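Nitrite reductase (Hyphomicrobium denitrificans, PDB 2DV6) probably catalyses the one-electron reduction of nitrite to nitric oxide in denitrification, using bound copper ions. Local coordinates at residues A[134-138]-A[332-337]. Sequence-based numbering, arbitrary orientation.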
loop_
_atom_site.group_PDB
_atom_site.type_symbol
_atom_site.label_atom_id
_atom_site.label_comp_id
_atom_site.label_asym_id
_atom_site.label_seq_id
_atom_site.Cartn_x
_atom_site.Cartn_y
_atom_site.Cartn_z
ATOM N N ASN A 134 -20.261 40.534 12.170
ATOM C CA ASN A 134 -18.883 40.324 11.804
ATOM C C ASN A 134 -18.335 39.037 12.399
ATOM O O ASN A 134 -18.715 38.615 13.495
ATOM C CB ASN A 134 -18.051 41.530 12.183
ATOM C CG ASN A 134 -18.327 42.733 11.285
ATOM O OD1 ASN A 134 -18.825 42.604 10.149
ATOM N ND2 ASN A 134 -18.000 43.921 11.795
ATOM N N ARG A 135 -17.483 38.381 11.624
ATOM C CA ARG A 135 -16.754 37.200 12.086
ATOM C C ARG A 135 -16.045 37.515 13.408
ATOM O O ARG A 135 -15.447 38.592 13.538
ATOM C CB ARG A 135 -15.714 36.862 11.016
ATOM C CG ARG A 135 -15.028 35.539 11.179
ATOM C CD ARG A 135 -14.629 35.007 9.789
ATOM N NE ARG A 135 -14.934 33.597 9.851
ATOM C CZ ARG A 135 -15.850 32.950 9.164
ATOM N NH1 ARG A 135 -16.561 33.501 8.205
ATOM N NH2 ARG A 135 -16.001 31.690 9.440
ATOM N N ALA A 136 -16.097 36.583 14.364
ATOM C CA ALA A 136 -15.398 36.745 15.633
ATOM C C ALA A 136 -13.869 36.906 15.434
ATOM O O ALA A 136 -13.330 36.479 14.407
ATOM C CB ALA A 136 -15.691 35.590 16.532
ATOM N N GLU A 137 -13.190 37.546 16.389
ATOM C CA GLU A 137 -11.732 37.727 16.287
ATOM C C GLU A 137 -11.070 36.345 16.362
ATOM O O GLU A 137 -11.655 35.381 16.934
ATOM C CB GLU A 137 -11.177 38.654 17.389
ATOM C CG GLU A 137 -11.691 40.104 17.401
ATOM C CD GLU A 137 -11.469 40.920 16.087
ATOM O OE1 GLU A 137 -12.383 41.735 15.754
ATOM O OE2 GLU A 137 -10.411 40.775 15.393
ATOM N N MET A 138 -9.894 36.217 15.744
ATOM C CA MET A 138 -9.111 34.962 15.830
ATOM C C MET A 138 -8.769 34.730 17.285
ATOM O O MET A 138 -8.529 35.698 18.010
ATOM C CB MET A 138 -7.809 35.082 15.054
ATOM C CG MET A 138 -7.977 35.559 13.621
ATOM S SD MET A 138 -6.379 35.698 12.818
ATOM C CE MET A 138 -6.210 33.991 12.481
ATOM N N VAL A 332 -0.873 34.026 10.857
ATOM C CA VAL A 332 -1.969 34.212 9.918
ATOM C C VAL A 332 -2.882 35.366 10.373
ATOM O O VAL A 332 -3.317 35.374 11.520
ATOM C CB VAL A 332 -2.783 32.915 9.688
ATOM C CG1 VAL A 332 -4.028 33.221 8.760
ATOM C CG2 VAL A 332 -1.891 31.830 9.033
ATOM N N GLY A 333 -3.137 36.336 9.490
ATOM C CA GLY A 333 -3.990 37.488 9.822
ATOM C C GLY A 333 -3.291 38.583 10.620
ATOM O O GLY A 333 -3.932 39.537 11.116
ATOM N N SER A 334 -1.976 38.436 10.756
ATOM C CA SER A 334 -1.165 39.377 11.484
ATOM C C SER A 334 -1.406 40.821 11.007
ATOM O O SER A 334 -1.716 41.709 11.821
ATOM C CB SER A 334 0.314 39.014 11.349
ATOM O OG SER A 334 1.119 40.008 11.974
ATOM N N LEU A 335 -1.297 41.027 9.690
ATOM C CA LEU A 335 -1.424 42.351 9.081
ATOM C C LEU A 335 -2.763 42.624 8.377
ATOM O O LEU A 335 -2.899 43.617 7.663
ATOM C CB LEU A 335 -0.262 42.598 8.129
ATOM C CG LEU A 335 1.154 42.438 8.677
ATOM C CD1 LEU A 335 2.195 42.889 7.603
ATOM C CD2 LEU A 335 1.357 43.215 9.979
ATOM N N THR A 336 -3.735 41.749 8.577
ATOM C CA THR A 336 -5.094 41.989 8.129
ATOM C C THR A 336 -6.040 42.285 9.316
ATOM O O THR A 336 -6.676 43.329 9.355
ATOM C CB THR A 336 -5.662 40.785 7.315
ATOM O OG1 THR A 336 -5.549 39.581 8.076
ATOM C CG2 THR A 336 -4.914 40.611 6.007
ATOM N N ARG A 337 -6.125 41.371 10.270
ATOM C CA ARG A 337 -7.078 41.493 11.356
ATOM C C ARG A 337 -6.397 41.989 12.647
ATOM O O ARG A 337 -6.981 42.778 13.395
ATOM C CB ARG A 337 -7.802 40.151 11.585
ATOM C CG ARG A 337 -8.853 39.814 10.477
ATOM C CD ARG A 337 -9.481 38.423 10.598
ATOM N NE ARG A 337 -10.613 38.179 11.543
ATOM C CZ ARG A 337 -11.384 39.102 12.119
ATOM N NH1 ARG A 337 -12.364 38.732 12.932
ATOM N NH2 ARG A 337 -11.190 40.402 11.884
#
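A surface contact, in which Arg337 reaches across to Arg135, Ala136 and Glu137, joins the extended linker that follows strand 125-131, the last of the N-terminal cupredoxin-like unit, to short helix 334-338 and the turn leading into it, much later in the chain. It illustrates how one long arginine can tie an irregular linker to a folded body, largely through one backbone carbonyl and a nearby charge. Bent at chi3 (82°), the side chain presents its guanidinium to the linker, and Arg337 NH1 donates a hydrogen bond to Ala136 O at 2.9 Å. That oxygen lies at the guanidinium edge, close to its plane, but the donor stands well above the carbonyl plane, and the hydrogen bond is moderately bent, with an N-H...O angle of 144°. Arg135 O approaches Arg337 NH1 to 3.1 Å from an oblique direction. Over one face of the guanidinium sits the Glu137 carboxylate, whose OE2 is 3.6 Å from Arg337 NH2, a long salt bridge of charge alone, with no N-H aimed at the oxygen. Were Arg337 replaced by an alanine, Ala136 O would probably lose this donor and Glu137 its nearby positive charge, leaving the linker tied less firmly to the helix. Beside this polar grip, Met138 packs with its thioether against the turn leading into the helix: Met138 SD lies 3.3 Å from Val332 O, and Met138 CE comes within 4.4 Å of Val332 CG1. Gly333, at the N-cap, has a positive phi and leaves room for the sulfur; Gly333 O accepts a hydrogen bond from Arg337 N at 3.0 Å. Arg135 turns its own guanidinium away, to Glu63 and the Val58 carbonyl, whereas Met138 and Val332 both also rest on strand 163-178, and Val332 packs against strand 325-328.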